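Local coordinates for protein probable N-glycosylase/DNA lyase (Thermotoga maritima, PDB 3N0U) that is probably a DNA glycosylase of the helix-hairpin-helix superfamily, built as a single all-helical chain with a bound sodium ion, at residues A[39-44]-A[48-53]; A[73-78]-A[88-93]; A[198-201]-A[207-210]. One frame throughout, in Å; residues are numbered along the deposited sequence. Where two conformers were deposited one is given.

Contact 1 of 3, residues A[39-44]-A[48-53]; sequences KRLGEE and EDLFCE
Leu-41 reaches across from helix 13-44 and meets Asp-49, Leu-50 and Glu-53 on helix 47-59. The two short helical segments approach to 9.8 Å between axes and run closer to antiparallel than parallel. A brief turn joins the helices.

Leu-41 points its CG away from its own backbone N (chi1 175°). This swings the branched tip over to the second helix, and each part of it finds a different neighbour. CD1 packs against Asp-49 CB at 3.8 Å. CG faces Leu-50 CD2, also at 3.8 Å. CD2 goes toward Glu-53 and touches both Glu-53 CB and Glu-53 CG at 3.6 Å. Leu-50 meets Leu-41 with one methyl, CD2, which also lies 3.9 Å from Leu-41 O. The side chains of Asp-49, Leu-50 and Glu-53 all cross that of Leu-41 at a slant.

Glu-53 has a kinked chain. Its CG stands opposite the backbone N (chi1 -164°), which lays it beside Leu-41 CD2. The bend at chi2 (65°) then directs the carboxylate to its polar partners. Glu-53 OE1 meets Lys-219 in a salt bridge and Gln-72 in a hydrogen bond, and OE2 accepts a hydrogen bond from Asn-149 ND2. Thr-150 lies against both Leu-41 and Leu-50, and helix 116-121 packs on Leu-50.

The contact between the segments is thus mainly apolar, carbon against carbon, with Leu-41 as the shared partner. The aliphatic part of Glu-53 serves the helix packing, while its buried carboxylate is gripped by partners from other parts of the chain. Both of its oxygens are satisfied, and the nearby lysine charge would probably favour the ionised form.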
ATOM      1  N   LYS A  39      -7.440   6.892   8.124  1.00 17.65           N
ATOM      2  CA  LYS A  39      -7.253   8.164   8.833  1.00 19.56           C
ATOM      3  C   LYS A  39      -7.171   7.927  10.340  1.00 18.66           C
ATOM      4  O   LYS A  39      -6.386   8.586  11.035  1.00 20.46           O
ATOM      5  CB  LYS A  39      -8.347   9.185   8.476  1.00 21.86           C
ATOM      6  CG  LYS A  39      -8.236   9.694   7.044  1.00 30.62           C
ATOM      7  CD  LYS A  39      -9.022  10.980   6.817  1.00 54.31           C
ATOM      8  CE  LYS A  39      -8.130  12.094   6.255  1.00 68.92           C
ATOM      9  NZ  LYS A  39      -7.293  11.665   5.077  1.00 69.51           N
ATOM     10  N   ARG A  40      -7.957   6.975  10.832  1.00 19.14           N
ATOM     11  CA  ARG A  40      -7.986   6.642  12.255  1.00 22.31           C
ATOM     12  C   ARG A  40      -6.625   6.124  12.682  1.00 17.89           C
ATOM     13  O   ARG A  40      -6.137   6.485  13.748  1.00 20.86           O
ATOM     14  CB  ARG A  40      -9.085   5.611  12.582  1.00 25.05           C
ATOM     15  CG  ARG A  40      -9.065   5.112  14.028  1.00 38.67           C
ATOM     16  CD  ARG A  40     -10.089   4.018  14.253  1.00 53.47           C
ATOM     17  NE  ARG A  40     -11.385   4.378  13.684  1.00 71.73           N
ATOM     18  CZ  ARG A  40     -12.113   3.591  12.895  1.00 85.82           C
ATOM     19  NH1 ARG A  40     -11.687   2.375  12.579  1.00 83.50           N
ATOM     20  NH2 ARG A  40     -13.277   4.017  12.425  1.00 97.73           N
ATOM     21  N   LEU A  41      -5.998   5.300  11.844  1.00 17.59           N
ATOM     22  CA  LEU A  41      -4.684   4.749  12.164  1.00 16.76           C
ATOM     23  C   LEU A  41      -3.646   5.879  12.249  1.00 19.98           C
ATOM     24  O   LEU A  41      -2.882   5.953  13.194  1.00 21.58           O
ATOM     25  CB  LEU A  41      -4.286   3.708  11.111  1.00 19.37           C
ATOM     26  CG  LEU A  41      -2.881   3.136  11.263  1.00 18.73           C
ATOM     27  CD1 LEU A  41      -2.696   2.470  12.644  1.00 24.13           C
ATOM     28  CD2 LEU A  41      -2.554   2.154  10.156  1.00 21.11           C
ATOM     29  N   GLY A  42      -3.613   6.759  11.255  1.00 18.15           N
ATOM     30  CA  GLY A  42      -2.683   7.872  11.291  1.00 19.36           C
ATOM     31  C   GLY A  42      -2.916   8.839  12.450  1.00 22.89           C
ATOM     32  O   GLY A  42      -1.961   9.367  13.033  1.00 27.55           O
ATOM     33  N   GLU A  43      -4.181   9.087  12.785  1.00 20.89           N
ATOM     34  CA  GLU A  43      -4.527  10.086  13.806  0.56 21.91           C
ATOM     35  C   GLU A  43      -4.411   9.559  15.231  1.00 21.73           C
ATOM     36  O   GLU A  43      -3.960  10.277  16.128  1.00 28.39           O
ATOM     37  CB  GLU A  43      -5.951  10.614  13.596  0.56 23.74           C
ATOM     38  CG  GLU A  43      -6.143  11.548  12.400  0.56 23.68           C
ATOM     39  CD  GLU A  43      -5.296  12.809  12.480  0.56 40.31           C
ATOM     40  OE1 GLU A  43      -4.992  13.267  13.604  0.56 39.79           O
ATOM     41  OE2 GLU A  43      -4.934  13.343  11.410  0.56 47.39           O
ATOM     42  N   GLU A  44      -4.823   8.314  15.446  1.00 22.96           N
ATOM     43  CA  GLU A  44      -4.949   7.771  16.797  1.00 25.00           C
ATOM     44  C   GLU A  44      -3.996   6.615  17.047  1.00 23.62           C
ATOM     45  O   GLU A  44      -3.882   6.140  18.180  1.00 29.58           O
ATOM     46  CB  GLU A  44      -6.380   7.258  17.041  1.00 24.95           C
ATOM     47  CG  GLU A  44      -7.525   8.195  16.617  1.00 27.41           C
ATOM     48  CD  GLU A  44      -7.621   9.467  17.444  1.00 32.38           C
ATOM     49  OE1 GLU A  44      -6.824   9.624  18.398  1.00 36.18           O
ATOM     50  OE2 GLU A  44      -8.503  10.315  17.136  1.00 33.86           O
ATOM     51  N   GLU A  48       3.178   1.010  17.870  1.00 19.88           N
ATOM     52  CA  GLU A  48       2.975  -0.395  17.566  1.00 21.96           C
ATOM     53  C   GLU A  48       1.873  -0.619  16.548  1.00 22.44           C
ATOM     54  O   GLU A  48       2.006  -1.498  15.690  1.00 20.68           O
ATOM     55  CB  GLU A  48       2.697  -1.186  18.831  1.00 20.57           C
ATOM     56  CG  GLU A  48       3.915  -1.268  19.744  1.00 27.04           C
ATOM     57  CD  GLU A  48       3.719  -2.186  20.928  1.00 40.11           C
ATOM     58  OE1 GLU A  48       2.611  -2.743  21.075  1.00 43.76           O
ATOM     59  OE2 GLU A  48       4.684  -2.347  21.712  1.00 43.89           O
ATOM     60  N   ASP A  49       0.793   0.158  16.622  1.00 19.50           N
ATOM     61  CA  ASP A  49      -0.258   0.042  15.615  1.00 19.07           C
ATOM     62  C   ASP A  49       0.303   0.347  14.210  1.00 18.34           C
ATOM     63  O   ASP A  49      -0.012  -0.319  13.204  1.00 19.47           O
ATOM     64  CB  ASP A  49      -1.391   1.037  15.894  1.00 21.57           C
ATOM     65  CG  ASP A  49      -2.180   0.729  17.156  1.00 25.69           C
ATOM     66  OD1 ASP A  49      -2.209  -0.449  17.594  1.00 26.45           O
ATOM     67  OD2 ASP A  49      -2.803   1.687  17.702  1.00 27.37           O
ATOM     68  N   LEU A  50       1.118   1.385  14.123  1.00 17.18           N
ATOM     69  CA  LEU A  50       1.700   1.760  12.848  1.00 17.45           C
ATOM     70  C   LEU A  50       2.680   0.681  12.390  1.00 16.16           C
ATOM     71  O   LEU A  50       2.763   0.367  11.207  1.00 16.34           O
ATOM     72  CB  LEU A  50       2.417   3.108  12.968  1.00 17.02           C
ATOM     73  CG  LEU A  50       1.490   4.301  13.218  1.00 18.19           C
ATOM     74  CD1 LEU A  50       2.304   5.517  13.521  1.00 20.18           C
ATOM     75  CD2 LEU A  50       0.614   4.556  12.010  1.00 19.88           C
ATOM     76  N   PHE A  51       3.416   0.102  13.328  1.00 18.02           N
ATOM     77  CA  PHE A  51       4.357  -0.955  12.990  1.00 17.58           C
ATOM     78  C   PHE A  51       3.649  -2.179  12.404  1.00 16.59           C
ATOM     79  O   PHE A  51       4.158  -2.840  11.491  1.00 17.72           O
ATOM     80  CB  PHE A  51       5.174  -1.389  14.215  1.00 18.49           C
ATOM     81  CG  PHE A  51       6.295  -2.303  13.857  1.00 15.84           C
ATOM     82  CD1 PHE A  51       6.158  -3.679  13.963  1.00 19.62           C
ATOM     83  CD2 PHE A  51       7.458  -1.789  13.319  1.00 19.86           C
ATOM     84  CE1 PHE A  51       7.199  -4.516  13.601  1.00 20.15           C
ATOM     85  CE2 PHE A  51       8.476  -2.616  12.935  1.00 17.71           C
ATOM     86  CZ  PHE A  51       8.348  -3.979  13.071  1.00 19.47           C
ATOM     87  N   CYS A  52       2.478  -2.490  12.924  1.00 17.75           N
ATOM     88  CA  CYS A  52       1.746  -3.632  12.396  0.58 17.31           C
ATOM     89  C   CYS A  52       1.280  -3.353  10.966  1.00 17.55           C
ATOM     90  O   CYS A  52       1.271  -4.260  10.130  1.00 18.25           O
ATOM     91  CB  CYS A  52       0.577  -3.990  13.300  0.58 18.06           C
ATOM     92  SG  CYS A  52       1.104  -4.689  14.877  0.58 22.37           S
ATOM     93  N   GLU A  53       0.930  -2.113  10.671  1.00 16.44           N
ATOM     94  CA  GLU A  53       0.563  -1.748   9.311  1.00 15.63           C
ATOM     95  C   GLU A  53       1.781  -1.779   8.388  1.00 14.03           C
ATOM     96  O   GLU A  53       1.694  -2.198   7.249  1.00 15.81           O
ATOM     97  CB  GLU A  53      -0.082  -0.371   9.266  1.00 16.63           C
ATOM     98  CG  GLU A  53      -0.820  -0.093   7.955  1.00 22.24           C
ATOM     99  CD  GLU A  53      -2.011  -1.018   7.766  1.00 27.30           C
ATOM    100  OE1 GLU A  53      -2.468  -1.657   8.748  1.00 36.79           O
ATOM    101  OE2 GLU A  53      -2.457  -1.156   6.624  1.00 45.00           O
TER

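Contact 2 of 3, residues A[73-78]-A[88-93]; sequences KEIGKG and AEKLRE
The backbones come nearest at Ile-75 and Lys-90, with CA atoms 7.0 Å apart, just where helix 65-75 ends and the chain enters a type II' turn from Ile-75 to Gly-78. Gly-76 has a positive phi (58°), which suits glycine. Gly-78 N closes the turn on Ile-75 O at 2.9 Å.

Ile-75 carries the packing. Its CG1 lies opposite the carbonyl carbon (chi1 -67°), and the extended chi2 carries CD1 out to helix 84-93. There CD1 presses on Leu-91 CD2 at 3.5 Å, tighter than usual for two carbons. The two side chains cross at about a right angle. Ile-75 CG1 also lies on Lys-90 CB at 3.9 Å. The lysine chain is extended and runs past the isoleucine in the opposite direction, with its CD 4.1 Å from Ile-75 CG1.

Glu-74 borders the contact, but its carboxylate pairs with Arg-70 one turn earlier. On the other flank Leu-91 also touches Pro-99 of helix 99-109.

This is apolar packing of a helix end, followed by a type II' turn with Gly-76 at positive phi, on the side of a later helix. It belongs to the helical fold of this helix-hairpin-helix family protein.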
ATOM      1  N   LYS A  73      -4.450 -10.370  11.301  1.00 22.86           N
ATOM      2  CA  LYS A  73      -5.437 -10.828  12.269  1.00 28.68           C
ATOM      3  C   LYS A  73      -4.850 -11.900  13.187  1.00 29.09           C
ATOM      4  O   LYS A  73      -5.043 -11.856  14.404  1.00 33.32           O
ATOM      5  CB  LYS A  73      -6.671 -11.380  11.541  1.00 26.66           C
ATOM      6  CG  LYS A  73      -7.740 -12.014  12.444  1.00 41.72           C
ATOM      7  CD  LYS A  73      -8.798 -12.727  11.600  1.00 55.23           C
ATOM      8  CE  LYS A  73      -8.196 -13.899  10.793  1.00 66.85           C
ATOM      9  NZ  LYS A  73      -9.083 -14.431   9.691  1.00 61.49           N
ATOM     10  N   GLU A  74      -4.119 -12.848  12.602  1.00 24.76           N
ATOM     11  CA  GLU A  74      -3.606 -14.000  13.347  1.00 25.57           C
ATOM     12  C   GLU A  74      -2.383 -13.679  14.199  1.00 25.59           C
ATOM     13  O   GLU A  74      -2.219 -14.223  15.285  1.00 30.55           O
ATOM     14  CB  GLU A  74      -3.307 -15.167  12.404  1.00 27.28           C
ATOM     15  CG  GLU A  74      -4.554 -15.666  11.677  1.00 36.10           C
ATOM     16  CD  GLU A  74      -4.431 -17.095  11.171  1.00 55.88           C
ATOM     17  OE1 GLU A  74      -3.434 -17.769  11.531  1.00 59.42           O
ATOM     18  OE2 GLU A  74      -5.336 -17.546  10.418  1.00 50.90           O
ATOM     19  N   ILE A  75      -1.539 -12.772  13.734  1.00 23.30           N
ATOM     20  CA  ILE A  75      -0.286 -12.494  14.427  1.00 21.05           C
ATOM     21  C   ILE A  75      -0.407 -11.276  15.348  1.00 24.19           C
ATOM     22  O   ILE A  75       0.096 -11.281  16.466  1.00 23.99           O
ATOM     23  CB  ILE A  75       0.845 -12.313  13.403  1.00 21.19           C
ATOM     24  CG1 ILE A  75       1.110 -13.659  12.712  1.00 22.94           C
ATOM     25  CG2 ILE A  75       2.097 -11.778  14.066  1.00 22.49           C
ATOM     26  CD1 ILE A  75       1.973 -13.555  11.455  1.00 26.15           C
ATOM     27  N   GLY A  76      -1.066 -10.231  14.872  1.00 27.62           N
ATOM     28  CA  GLY A  76      -1.297  -9.053  15.693  1.00 29.19           C
ATOM     29  C   GLY A  76       0.006  -8.463  16.195  1.00 26.27           C
ATOM     30  O   GLY A  76       0.946  -8.271  15.428  1.00 23.91           O
ATOM     31  N   LYS A  77       0.082  -8.208  17.495  1.00 22.94           N
ATOM     32  CA  LYS A  77       1.268  -7.579  18.070  1.00 20.32           C
ATOM     33  C   LYS A  77       2.503  -8.498  18.049  1.00 18.94           C
ATOM     34  O   LYS A  77       3.602  -8.078  18.408  1.00 20.86           O
ATOM     35  CB  LYS A  77       0.976  -7.093  19.495  1.00 28.13           C
ATOM     36  CG  LYS A  77       0.012  -5.894  19.527  1.00 39.83           C
ATOM     37  CD  LYS A  77      -0.223  -5.413  20.954  1.00 73.06           C
ATOM     38  CE  LYS A  77      -1.009  -4.112  20.987  1.00 84.08           C
ATOM     39  NZ  LYS A  77      -0.262  -2.995  20.351  1.00 82.49           N
ATOM     40  N   GLY A  78       2.324  -9.738  17.607  1.00 20.30           N
ATOM     41  CA  GLY A  78       3.450 -10.633  17.408  1.00 21.04           C
ATOM     42  C   GLY A  78       4.490 -10.020  16.474  1.00 19.61           C
ATOM     43  O   GLY A  78       5.675 -10.324  16.555  1.00 18.91           O
ATOM     44  N   ALA A  88       8.485 -16.434  11.861  1.00 17.97           N
ATOM     45  CA  ALA A  88       8.526 -17.150  10.584  1.00 16.87           C
ATOM     46  C   ALA A  88       7.544 -18.316  10.601  1.00 19.11           C
ATOM     47  O   ALA A  88       6.879 -18.602   9.594  1.00 19.73           O
ATOM     48  CB  ALA A  88       9.930 -17.637  10.284  1.00 22.67           C
ATOM     49  N   GLU A  89       7.450 -19.009  11.734  1.00 18.59           N
ATOM     50  CA  GLU A  89       6.535 -20.142  11.802  1.00 21.19           C
ATOM     51  C   GLU A  89       5.083 -19.680  11.645  1.00 17.39           C
ATOM     52  O   GLU A  89       4.291 -20.321  10.951  1.00 21.03           O
ATOM     53  CB  GLU A  89       6.724 -20.930  13.095  1.00 27.46           C
ATOM     54  CG  GLU A  89       5.742 -22.081  13.256  1.00 35.48           C
ATOM     55  CD  GLU A  89       5.790 -23.082  12.103  1.00 47.29           C
ATOM     56  OE1 GLU A  89       6.879 -23.304  11.532  1.00 44.28           O
ATOM     57  OE2 GLU A  89       4.727 -23.656  11.773  1.00 55.19           O
ATOM     58  N   LYS A  90       4.712 -18.568  12.282  1.00 19.28           N
ATOM     59  CA  LYS A  90       3.344 -18.078  12.144  1.00 21.57           C
ATOM     60  C   LYS A  90       3.067 -17.597  10.716  1.00 19.04           C
ATOM     61  O   LYS A  90       1.966 -17.782  10.201  1.00 21.33           O
ATOM     62  CB  LYS A  90       3.045 -16.962  13.139  1.00 21.97           C
ATOM     63  CG  LYS A  90       2.986 -17.431  14.598  1.00 26.27           C
ATOM     64  CD  LYS A  90       2.220 -16.453  15.451  1.00 27.28           C
ATOM     65  CE  LYS A  90       1.941 -17.011  16.858  1.00 43.22           C
ATOM     66  NZ  LYS A  90       0.814 -16.258  17.464  1.00 57.25           N
ATOM     67  N   LEU A  91       4.065 -17.026  10.057  1.00 17.42           N
ATOM     68  CA  LEU A  91       3.872 -16.617   8.671  1.00 19.53           C
ATOM     69  C   LEU A  91       3.725 -17.837   7.771  1.00 19.76           C
ATOM     70  O   LEU A  91       2.959 -17.813   6.821  1.00 19.98           O
ATOM     71  CB  LEU A  91       5.001 -15.725   8.181  1.00 16.82           C
ATOM     72  CG  LEU A  91       5.061 -14.369   8.860  1.00 19.34           C
ATOM     73  CD1 LEU A  91       6.315 -13.663   8.398  1.00 19.47           C
ATOM     74  CD2 LEU A  91       3.837 -13.551   8.515  1.00 22.75           C
ATOM     75  N   ARG A  92       4.443 -18.909   8.083  1.00 19.73           N
ATOM     76  CA  ARG A  92       4.326 -20.142   7.308  1.00 21.09           C
ATOM     77  C   ARG A  92       2.913 -20.708   7.478  1.00 21.09           C
ATOM     78  O   ARG A  92       2.273 -21.116   6.496  1.00 23.61           O
ATOM     79  CB  ARG A  92       5.403 -21.151   7.745  1.00 20.89           C
ATOM     80  CG  ARG A  92       5.433 -22.423   6.953  1.00 28.75           C
ATOM     81  CD  ARG A  92       6.631 -23.312   7.389  1.00 39.12           C
ATOM     82  NE  ARG A  92       7.935 -22.703   7.077  1.00 52.47           N
ATOM     83  CZ  ARG A  92       8.717 -22.050   7.945  1.00 59.35           C
ATOM     84  NH1 ARG A  92       8.363 -21.909   9.222  1.00 63.20           N
ATOM     85  NH2 ARG A  92       9.873 -21.533   7.533  1.00 41.13           N
ATOM     86  N   GLU A  93       2.422 -20.696   8.724  1.00 20.51           N
ATOM     87  CA  GLU A  93       1.090 -21.198   9.054  1.00 24.71           C
ATOM     88  C   GLU A  93      -0.057 -20.467   8.336  1.00 23.29           C
ATOM     89  O   GLU A  93      -1.060 -21.093   7.992  1.00 32.32           O
ATOM     90  CB  GLU A  93       0.867 -21.136  10.580  1.00 32.45           C
ATOM     91  CG  GLU A  93       1.725 -22.113  11.388  1.00 43.89           C
ATOM     92  CD  GLU A  93       1.625 -21.913  12.905  1.00 56.60           C
ATOM     93  OE1 GLU A  93       0.919 -20.981  13.365  1.00 52.81           O
ATOM     94  OE2 GLU A  93       2.264 -22.700  13.642  1.00 57.95           O
TER

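Contact 3 of 3, residues A[198-201]-A[207-210]; sequences FGES and LYLW
The ring of Tyr-208 takes the edge of Phe-198 over one face, where Phe-198 CE2 lies 4.1 Å from Tyr-208 CG, toward the rim of the ring. The pair is T-shaped (edge-to-face), with ring planes at 65° and centroids 5.6 Å apart. In the plane of the tyrosine ring, at its edge, sits water 1. The Glu-200 carboxylate comes obliquely to the same ring, its CD 3.8 Å from Tyr-208 CE2, and its plane is turned 46° from that of the ring.

Phe-198 ends helix 181-198. Gly-199, with positive phi, is the C' residue of a Schellman motif. Ser-201 then takes the N-cap position of helix 202-214, its OG weakly bonded to Lys-204 N. The contact thus folds the link between two helices back onto the second of them.

Glu-200 is bent at chi2 (-69°), which lays the carboxylate beside the tyrosine. Two waters join the groups. Tyr-208 OH donates to water 1 at 2.6 Å, and water 1 donates to Glu-200 OE1 at 3.1 Å. Water 2 donates to both Tyr-208 OH and Glu-200 OE2. Arg-24 of helix 13-44 forms a salt bridge with Glu-200 OE2, a cation-pi contact with Phe-198 and a hydrogen bond to Phe-198 O.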
ATOM      1  N   PHE A 198     -10.602  12.523 -12.681  1.00 23.01           N
ATOM      2  CA  PHE A 198     -11.725  11.822 -12.080  1.00 22.47           C
ATOM      3  C   PHE A 198     -12.280  12.603 -10.880  1.00 19.59           C
ATOM      4  O   PHE A 198     -13.413  12.404 -10.478  1.00 23.35           O
ATOM      5  CB  PHE A 198     -11.213  10.437 -11.655  1.00 22.14           C
ATOM      6  CG  PHE A 198     -12.268   9.476 -11.183  1.00 19.78           C
ATOM      7  CD1 PHE A 198     -13.172   8.938 -12.067  1.00 22.15           C
ATOM      8  CD2 PHE A 198     -12.292   9.056  -9.872  1.00 21.67           C
ATOM      9  CE1 PHE A 198     -14.137   8.017 -11.636  1.00 21.68           C
ATOM     10  CE2 PHE A 198     -13.237   8.143  -9.429  1.00 21.49           C
ATOM     11  CZ  PHE A 198     -14.149   7.606 -10.317  1.00 21.73           C
ATOM     12  N   GLY A 199     -11.472  13.479 -10.293  1.00 22.76           N
ATOM     13  CA  GLY A 199     -11.890  14.202  -9.101  1.00 22.36           C
ATOM     14  C   GLY A 199     -11.626  13.486  -7.781  1.00 21.51           C
ATOM     15  O   GLY A 199     -12.367  13.676  -6.822  1.00 25.30           O
ATOM     16  N   GLU A 200     -10.584  12.658  -7.719  1.00 21.90           N
ATOM     17  CA  GLU A 200     -10.178  12.021  -6.457  1.00 22.69           C
ATOM     18  C   GLU A 200      -8.689  12.169  -6.214  1.00 21.10           C
ATOM     19  O   GLU A 200      -7.898  12.288  -7.146  1.00 26.40           O
ATOM     20  CB  GLU A 200     -10.508  10.518  -6.443  1.00 23.85           C
ATOM     21  CG  GLU A 200     -11.982  10.169  -6.528  1.00 27.43           C
ATOM     22  CD  GLU A 200     -12.779  10.546  -5.282  1.00 27.98           C
ATOM     23  OE1 GLU A 200     -12.216  10.514  -4.171  1.00 30.60           O
ATOM     24  OE2 GLU A 200     -13.990  10.866  -5.422  1.00 28.35           O
ATOM     25  N   SER A 201      -8.309  12.154  -4.944  1.00 22.35           N
ATOM     26  CA  SER A 201      -6.909  12.093  -4.569  1.00 19.85           C
ATOM     27  C   SER A 201      -6.305  10.764  -5.014  1.00 21.34           C
ATOM     28  O   SER A 201      -7.005   9.767  -5.117  1.00 21.43           O
ATOM     29  CB  SER A 201      -6.777  12.202  -3.054  1.00 22.44           C
ATOM     30  OG  SER A 201      -7.319  11.035  -2.440  1.00 26.23           O
ATOM     31  N   LEU A 207      -8.186   2.977  -4.642  1.00 16.66           N
ATOM     32  CA  LEU A 207      -9.241   2.049  -4.222  1.00 17.91           C
ATOM     33  C   LEU A 207     -10.327   1.906  -5.271  1.00 15.54           C
ATOM     34  O   LEU A 207     -10.874   0.824  -5.440  1.00 16.91           O
ATOM     35  CB  LEU A 207      -9.836   2.456  -2.890  1.00 17.80           C
ATOM     36  CG  LEU A 207      -8.833   2.436  -1.741  1.00 20.53           C
ATOM     37  CD1 LEU A 207      -9.549   2.873  -0.482  1.00 22.00           C
ATOM     38  CD2 LEU A 207      -8.220   1.044  -1.563  1.00 25.27           C
ATOM     39  N   TYR A 208     -10.632   2.979  -5.990  1.00 15.45           N
ATOM     40  CA  TYR A 208     -11.568   2.860  -7.101  1.00 16.89           C
ATOM     41  C   TYR A 208     -10.973   1.951  -8.188  1.00 17.82           C
ATOM     42  O   TYR A 208     -11.678   1.119  -8.748  1.00 18.19           O
ATOM     43  CB  TYR A 208     -11.943   4.241  -7.655  1.00 17.19           C
ATOM     44  CG  TYR A 208     -12.864   5.024  -6.751  1.00 15.59           C
ATOM     45  CD1 TYR A 208     -14.225   4.783  -6.737  1.00 16.15           C
ATOM     46  CD2 TYR A 208     -12.374   6.026  -5.926  1.00 18.69           C
ATOM     47  CE1 TYR A 208     -15.073   5.510  -5.915  1.00 17.54           C
ATOM     48  CE2 TYR A 208     -13.211   6.748  -5.096  1.00 18.56           C
ATOM     49  CZ  TYR A 208     -14.561   6.488  -5.109  1.00 15.72           C
ATOM     50  OH  TYR A 208     -15.413   7.171  -4.295  1.00 20.12           O
ATOM     51  N   LEU A 209      -9.686   2.112  -8.485  1.00 17.10           N
ATOM     52  CA  LEU A 209      -9.018   1.278  -9.490  1.00 17.01           C
ATOM     53  C   LEU A 209      -9.103  -0.194  -9.104  1.00 15.45           C
ATOM     54  O   LEU A 209      -9.339  -1.073  -9.940  1.00 20.10           O
ATOM     55  CB  LEU A 209      -7.557   1.684  -9.646  1.00 19.31           C
ATOM     56  CG  LEU A 209      -7.289   3.023 -10.338  1.00 20.62           C
ATOM     57  CD1 LEU A 209      -5.799   3.305 -10.329  1.00 22.37           C
ATOM     58  CD2 LEU A 209      -7.814   3.037 -11.764  1.00 25.11           C
ATOM     59  N   TRP A 210      -8.905  -0.485  -7.826  1.00 15.67           N
ATOM     60  CA  TRP A 210      -8.940  -1.886  -7.405  1.00 16.93           C
ATOM     61  C   TRP A 210     -10.342  -2.479  -7.386  1.00 16.64           C
ATOM     62  O   TRP A 210     -10.503  -3.690  -7.557  1.00 19.92           O
ATOM     63  CB  TRP A 210      -8.258  -2.074  -6.050  1.00 19.35           C
ATOM     64  CG  TRP A 210      -6.823  -2.456  -6.193  1.00 21.65           C
ATOM     65  CD1 TRP A 210      -5.734  -1.646  -6.093  1.00 24.94           C
ATOM     66  CD2 TRP A 210      -6.332  -3.759  -6.484  1.00 20.66           C
ATOM     67  NE1 TRP A 210      -4.587  -2.371  -6.299  1.00 22.99           N
ATOM     68  CE2 TRP A 210      -4.930  -3.677  -6.535  1.00 22.33           C
ATOM     69  CE3 TRP A 210      -6.946  -4.997  -6.697  1.00 22.73           C
ATOM     70  CZ2 TRP A 210      -4.130  -4.781  -6.799  1.00 26.41           C
ATOM     71  CZ3 TRP A 210      -6.151  -6.097  -6.952  1.00 23.12           C
ATOM     72  CH2 TRP A 210      -4.757  -5.982  -7.004  1.00 24.31           C
TER
HETATM   73  O   HOH W   1     -14.215   8.807  -2.596  1.00 26.08           O
HETATM   74  O   HOH W   2     -16.439   9.523  -5.457  1.00 27.44           O

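The three contacts follow one another along the chain without overlap. Contacts 1 and 2 have centres about 19 Å apart and touch directly: Glu-48 OE1 and Lys-77 NZ form a salt bridge at 3.0 Å. Contact 3 lies apart, its centre about 22 Å from that of contact 1 and about 32 Å from that of contact 2. Contacts 2 and 3 sit on opposite sides of the chain's centre. Helix 13-44 runs between contacts 1 and 3: it supplies Leu-41 to the first, and its earlier part packs on Phe-198 and Tyr-208 of the third. The sodium ion is bound by Val-132, Ala-135 and Ile-138, which belong to none of the contacts.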